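Local coordinates for imidazolonepropionase (Unidentified, PDB 2Q09), which hydrolyses a ring carbon-nitrogen bond of imidazolone-5-propanoate to give N-formimidoyl-L-glutamate, the third step of histidine degradation, at residues 67-71 against 327-331; 136-142 against 167-173. All coordinates share one frame; numbering follows the deposited sequence.

Interaction 1: residues 67-71 against 327-331; sequences GLIDC and SLRMA
The carboxylate of Asp70 is gripped by two serine hydroxyls, that of Ser315 at OD2 and that of Ser316 at OD1, while its OD2 lies 3.5 Å from Leu328 CD1. With CG anti to the backbone N (chi1 -159°), the acid reaches from strand 63-73 toward helix 328-339, and the Asp70 and Leu328 side chains run antiparallel alongside each other. Leucine suits this place because its two branches can meet different surfaces, the acid with one and the strand backbone and Leu68 with the other. Leu328 CD1 lies against the acid, and Leu328 CD2 turns to the strand, 3.8 Å from the carbonyl O of Ile69 and 3.9 Å from Leu68 CB. Leu68 also brings CD1 to within 4.4 Å of Arg329 CG, so the aliphatic root of the arginine extends the apolar patch while its polar end is bonded to Gln394 and to the carbonyl of Leu386. Ile69 points the other way and packs on Ala354 and Ala355.

Ser327 is the N-cap of helix 328-339, its OG accepting from the N of Met330 (a selenomethionine in this crystal) at 3.1 Å; Glu133 bonds both Ser327 OG and Leu328 N. In the TIM-barrel fold of the amidohydrolases this contact seats the helix that follows metal ligand Asp317 on a barrel strand that leads to ligands His72 and His74, with the Asp70 side chain about 10 Å from the iron. No hydrogen bond joins the two segments. Cohesion across them is therefore van der Waals, and the buried carboxylate draws its polar compensation from Ser315 and Ser316, the two residues immediately preceding Asp317.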
loop_
_atom_site.group_PDB
_atom_site.type_symbol
_atom_site.label_atom_id
_atom_site.label_comp_id
_atom_site.label_asym_id
_atom_site.label_seq_id
_atom_site.Cartn_x
_atom_site.Cartn_y
_atom_site.Cartn_z
ATOM N N GLY A 67 12.288 -0.726 -6.387
ATOM C CA GLY A 67 11.676 0.443 -5.779
ATOM C C GLY A 67 10.732 -0.046 -4.699
ATOM O O GLY A 67 10.154 -1.123 -4.841
ATOM N N LEU A 68 10.551 0.720 -3.632
ATOM C CA LEU A 68 9.665 0.279 -2.560
ATOM C C LEU A 68 8.203 0.469 -2.962
ATOM O O LEU A 68 7.870 1.333 -3.783
ATOM C CB LEU A 68 9.969 1.035 -1.264
ATOM C CG LEU A 68 11.442 1.048 -0.825
ATOM C CD1 LEU A 68 11.546 1.703 0.544
ATOM C CD2 LEU A 68 12.013 -0.372 -0.793
ATOM N N ILE A 69 7.344 -0.362 -2.384
ATOM C CA ILE A 69 5.920 -0.322 -2.672
ATOM C C ILE A 69 5.093 -0.233 -1.388
ATOM O O ILE A 69 5.258 -1.069 -0.495
ATOM C CB ILE A 69 5.522 -1.598 -3.448
ATOM C CG1 ILE A 69 6.385 -1.709 -4.713
ATOM C CG2 ILE A 69 4.040 -1.583 -3.807
ATOM C CD1 ILE A 69 6.207 -3.014 -5.472
ATOM N N ASP A 70 4.209 0.763 -1.317
ATOM C CA ASP A 70 3.318 0.977 -0.162
ATOM C C ASP A 70 1.931 0.606 -0.689
ATOM O O ASP A 70 1.257 1.419 -1.326
ATOM C CB ASP A 70 3.358 2.453 0.261
ATOM C CG ASP A 70 2.893 2.671 1.688
ATOM O OD1 ASP A 70 2.941 3.835 2.133
ATOM O OD2 ASP A 70 2.492 1.696 2.361
ATOM N N CYS A 71 1.509 -0.623 -0.417
ATOM C CA CYS A 71 0.256 -1.149 -0.945
ATOM C C CYS A 71 -1.049 -0.885 -0.205
ATOM O O CYS A 71 -2.072 -1.474 -0.557
ATOM C CB CYS A 71 0.402 -2.663 -1.155
ATOM S SG CYS A 71 0.631 -3.641 0.391
ATOM N N SER A 327 5.283 7.632 6.354
ATOM C CA SER A 327 6.576 6.984 6.249
ATOM C C SER A 327 6.383 5.480 6.084
ATOM O O SER A 327 5.759 4.827 6.927
ATOM C CB SER A 327 7.403 7.247 7.510
ATOM O OG SER A 327 8.661 6.599 7.427
ATOM N N LEU A 328 6.903 4.928 4.994
ATOM C CA LEU A 328 6.802 3.492 4.778
ATOM C C LEU A 328 7.891 2.821 5.608
ATOM O O LEU A 328 7.677 1.774 6.214
ATOM C CB LEU A 328 7.004 3.129 3.303
ATOM C CG LEU A 328 7.082 1.620 3.032
ATOM C CD1 LEU A 328 5.780 0.949 3.467
ATOM C CD2 LEU A 328 7.343 1.365 1.550
ATOM N N ARG A 329 9.066 3.436 5.629
ATOM C CA ARG A 329 10.176 2.870 6.382
ATOM C C ARG A 329 9.917 2.800 7.881
ATOM O O ARG A 329 10.380 1.874 8.543
ATOM C CB ARG A 329 11.468 3.630 6.071
ATOM C CG ARG A 329 11.924 3.365 4.629
ATOM C CD ARG A 329 13.201 4.093 4.258
ATOM N NE ARG A 329 14.346 3.615 5.022
ATOM C CZ ARG A 329 15.584 4.070 4.851
ATOM N NH1 ARG A 329 15.820 5.005 3.938
ATOM N NH2 ARG A 329 16.582 3.615 5.594
HETATM N N MSE A 330 9.161 3.755 8.419
HETATM C CA MSE A 330 8.845 3.732 9.847
HETATM C C MSE A 330 7.967 2.494 10.058
HETATM O O MSE A 330 8.061 1.801 11.075
HETATM C CB MSE A 330 8.071 4.988 10.253
HETATM C CG MSE A 330 7.755 5.080 11.738
HETATM SE SE MSE A 330 9.365 5.346 12.828
HETATM C CE MSE A 330 9.415 3.644 13.729
ATOM N N ALA A 331 7.115 2.213 9.078
ATOM C CA ALA A 331 6.233 1.054 9.164
ATOM C C ALA A 331 7.056 -0.231 9.175
ATOM O O ALA A 331 6.723 -1.198 9.865
ATOM C CB ALA A 331 5.259 1.039 7.983
#

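Interaction 2: residues 136-142 against 167-173; sequences TTVEIKS and IRVKTTL
Glu139 sends CG anti to its backbone N (chi1 -176°) and then bends at chi2 (-106°), while Thr172 sets OG1 beside its own backbone N; together these torsions bring carboxylate and hydroxyl across two parallel strands of a beta-alpha-beta unit in the TIM barrel, connected through helix 148-164. Thr172 OG1 donates to Glu139 OE2 at 2.6 Å, approaching from above the carboxylate plane, 39° out of it. Glu139 OE2 also receives Lys141 NZ on its syn lone pair at 2.7 Å, in a salt bridge within one strand, and Lys240 adds a second cationic partner. Lys141 NZ is also paired with Asp212, and the Lys141 side chain comes within about 4 Å of the bound iron, nearest atom to metal. Such a buried charge network would probably hold these groups in fixed positions beside the metal site.

A ladder of six backbone hydrogen bonds joins the strands, from Arg168 N to Thr136 O (2.8 Å) through to Ser142 N on Thr172 O (2.9 Å). Val138, Ile140, Val169 and Thr171 occupy the face opposite Glu139, where branched side chains suit extended strands: Ile140 CD1 meets Val169 CG1 at 4.0 Å. Toward the start of the strands, Arg168 lays CD 3.5 Å from Thr137 OG1 and carries its guanidinium on to Asp374. There, too, Ile167 crosses Val138 at about a right angle, its CD1 pressed tightly to Val138 CG1 at 3.4 Å.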
loop_
_atom_site.group_PDB
_atom_site.type_symbol
_atom_site.label_atom_id
_atom_site.label_comp_id
_atom_site.label_asym_id
_atom_site.label_seq_id
_atom_site.Cartn_x
_atom_site.Cartn_y
_atom_site.Cartn_z
ATOM N N THR A 136 8.166 3.768 -5.108
ATOM C CA THR A 136 7.961 3.991 -6.537
ATOM C C THR A 136 6.565 3.599 -7.000
ATOM O O THR A 136 6.157 3.933 -8.112
ATOM C CB THR A 136 9.023 3.241 -7.359
ATOM O OG1 THR A 136 9.076 1.873 -6.938
ATOM C CG2 THR A 136 10.389 3.890 -7.158
ATOM N N THR A 137 5.838 2.884 -6.148
ATOM C CA THR A 137 4.458 2.493 -6.433
ATOM C C THR A 137 3.678 2.630 -5.132
ATOM O O THR A 137 4.078 2.081 -4.098
ATOM C CB THR A 137 4.330 1.028 -6.911
ATOM O OG1 THR A 137 4.963 0.872 -8.185
ATOM C CG2 THR A 137 2.853 0.644 -7.037
ATOM N N VAL A 138 2.581 3.376 -5.170
ATOM C CA VAL A 138 1.759 3.562 -3.981
ATOM C C VAL A 138 0.298 3.284 -4.311
ATOM O O VAL A 138 -0.170 3.607 -5.399
ATOM C CB VAL A 138 1.890 5.009 -3.414
ATOM C CG1 VAL A 138 1.465 6.040 -4.470
ATOM C CG2 VAL A 138 1.029 5.164 -2.166
ATOM N N GLU A 139 -0.406 2.651 -3.378
ATOM C CA GLU A 139 -1.824 2.356 -3.546
ATOM C C GLU A 139 -2.587 3.410 -2.741
ATOM O O GLU A 139 -2.257 3.667 -1.575
ATOM C CB GLU A 139 -2.151 0.966 -2.999
ATOM C CG GLU A 139 -3.609 0.532 -3.227
ATOM C CD GLU A 139 -4.453 0.573 -1.957
ATOM O OE1 GLU A 139 -4.083 1.291 -0.995
ATOM O OE2 GLU A 139 -5.498 -0.114 -1.925
ATOM N N ILE A 140 -3.591 4.023 -3.363
ATOM C CA ILE A 140 -4.387 5.050 -2.703
ATOM C C ILE A 140 -5.868 4.688 -2.767
ATOM O O ILE A 140 -6.403 4.391 -3.839
ATOM C CB ILE A 140 -4.154 6.429 -3.358
ATOM C CG1 ILE A 140 -2.666 6.786 -3.286
ATOM C CG2 ILE A 140 -4.991 7.495 -2.647
ATOM C CD1 ILE A 140 -2.306 8.102 -3.992
ATOM N N LYS A 141 -6.525 4.713 -1.616
ATOM C CA LYS A 141 -7.940 4.370 -1.542
ATOM C C LYS A 141 -8.842 5.595 -1.497
ATOM O O LYS A 141 -8.390 6.706 -1.197
ATOM C CB LYS A 141 -8.206 3.539 -0.287
ATOM C CG LYS A 141 -7.258 2.359 -0.098
ATOM C CD LYS A 141 -7.380 1.785 1.304
ATOM C CE LYS A 141 -6.325 0.706 1.549
ATOM N NZ LYS A 141 -6.451 -0.400 0.549
ATOM N N SER A 142 -10.114 5.389 -1.826
ATOM C CA SER A 142 -11.101 6.458 -1.737
ATOM C C SER A 142 -11.635 6.196 -0.325
ATOM O O SER A 142 -10.850 5.891 0.569
ATOM C CB SER A 142 -12.193 6.288 -2.807
ATOM O OG SER A 142 -12.851 5.033 -2.711
ATOM N N ILE A 167 5.825 8.534 -9.948
ATOM C CA ILE A 167 5.465 7.435 -9.062
ATOM C C ILE A 167 4.239 6.718 -9.631
ATOM O O ILE A 167 3.351 7.359 -10.195
ATOM C CB ILE A 167 5.177 8.014 -7.636
ATOM C CG1 ILE A 167 5.265 6.926 -6.562
ATOM C CG2 ILE A 167 3.828 8.720 -7.620
ATOM C CD1 ILE A 167 4.166 5.916 -6.596
ATOM N N ARG A 168 4.196 5.394 -9.499
ATOM C CA ARG A 168 3.062 4.624 -9.996
ATOM C C ARG A 168 1.961 4.609 -8.940
ATOM O O ARG A 168 2.222 4.387 -7.752
ATOM C CB ARG A 168 3.478 3.187 -10.322
ATOM C CG ARG A 168 4.554 3.078 -11.396
ATOM C CD ARG A 168 4.987 1.625 -11.580
ATOM N NE ARG A 168 6.169 1.502 -12.432
ATOM C CZ ARG A 168 6.152 1.529 -13.760
ATOM N NH1 ARG A 168 5.002 1.673 -14.415
ATOM N NH2 ARG A 168 7.291 1.419 -14.438
ATOM N N VAL A 169 0.729 4.849 -9.368
ATOM C CA VAL A 169 -0.388 4.861 -8.439
ATOM C C VAL A 169 -1.427 3.817 -8.796
ATOM O O VAL A 169 -1.850 3.723 -9.946
ATOM C CB VAL A 169 -1.089 6.243 -8.413
ATOM C CG1 VAL A 169 -2.288 6.206 -7.477
ATOM C CG2 VAL A 169 -0.103 7.320 -7.982
ATOM N N LYS A 170 -1.822 3.022 -7.812
ATOM C CA LYS A 170 -2.861 2.024 -8.008
ATOM C C LYS A 170 -4.026 2.584 -7.200
ATOM O O LYS A 170 -3.851 2.990 -6.043
ATOM C CB LYS A 170 -2.437 0.669 -7.440
ATOM C CG LYS A 170 -1.157 0.105 -8.061
ATOM C CD LYS A 170 -1.294 -0.158 -9.554
ATOM C CE LYS A 170 -2.264 -1.292 -9.853
ATOM N NZ LYS A 170 -2.236 -1.650 -11.294
ATOM N N THR A 171 -5.209 2.626 -7.799
ATOM C CA THR A 171 -6.363 3.164 -7.093
ATOM C C THR A 171 -7.265 2.070 -6.564
ATOM O O THR A 171 -7.389 1.005 -7.170
ATOM C CB THR A 171 -7.194 4.080 -8.007
ATOM O OG1 THR A 171 -7.639 3.335 -9.148
ATOM C CG2 THR A 171 -6.353 5.267 -8.473
ATOM N N THR A 172 -7.917 2.350 -5.445
ATOM C CA THR A 172 -8.807 1.383 -4.841
ATOM C C THR A 172 -10.074 2.064 -4.346
ATOM O O THR A 172 -10.014 3.022 -3.570
ATOM C CB THR A 172 -8.124 0.666 -3.664
ATOM O OG1 THR A 172 -6.954 -0.022 -4.134
ATOM C CG2 THR A 172 -9.068 -0.351 -3.045
ATOM N N LEU A 173 -11.218 1.569 -4.804
ATOM C CA LEU A 173 -12.502 2.120 -4.399
ATOM C C LEU A 173 -12.882 1.578 -3.026
ATOM O O LEU A 173 -13.113 0.380 -2.870
ATOM C CB LEU A 173 -13.583 1.732 -5.407
ATOM C CG LEU A 173 -14.983 2.241 -5.067
ATOM C CD1 LEU A 173 -15.017 3.751 -5.206
ATOM C CD2 LEU A 173 -16.009 1.600 -6.004
#

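Both contacts belong to the buried body of the barrel and meet along one seam, where strands 63-73 and 135-141 are neighbours: Leu68 O lies 2.8 Å from Thr136 N, and Asp70 O 2.9 Å from Glu139 N, both probable hydrogen bonds. Interaction 1 joins a strand to a helix packed on it and relies on van der Waals packing, with no hydrogen bond across, burying 196 Å². Interaction 2 joins strand to strand, buries 620 Å², and is zipped by backbone bonds. Their acids differ accordingly. Asp70 faces the helix and is bound by neutral hydroxyls, whereas Glu139 is paired with Lys240 and with Lys141, whose side chain approaches the iron.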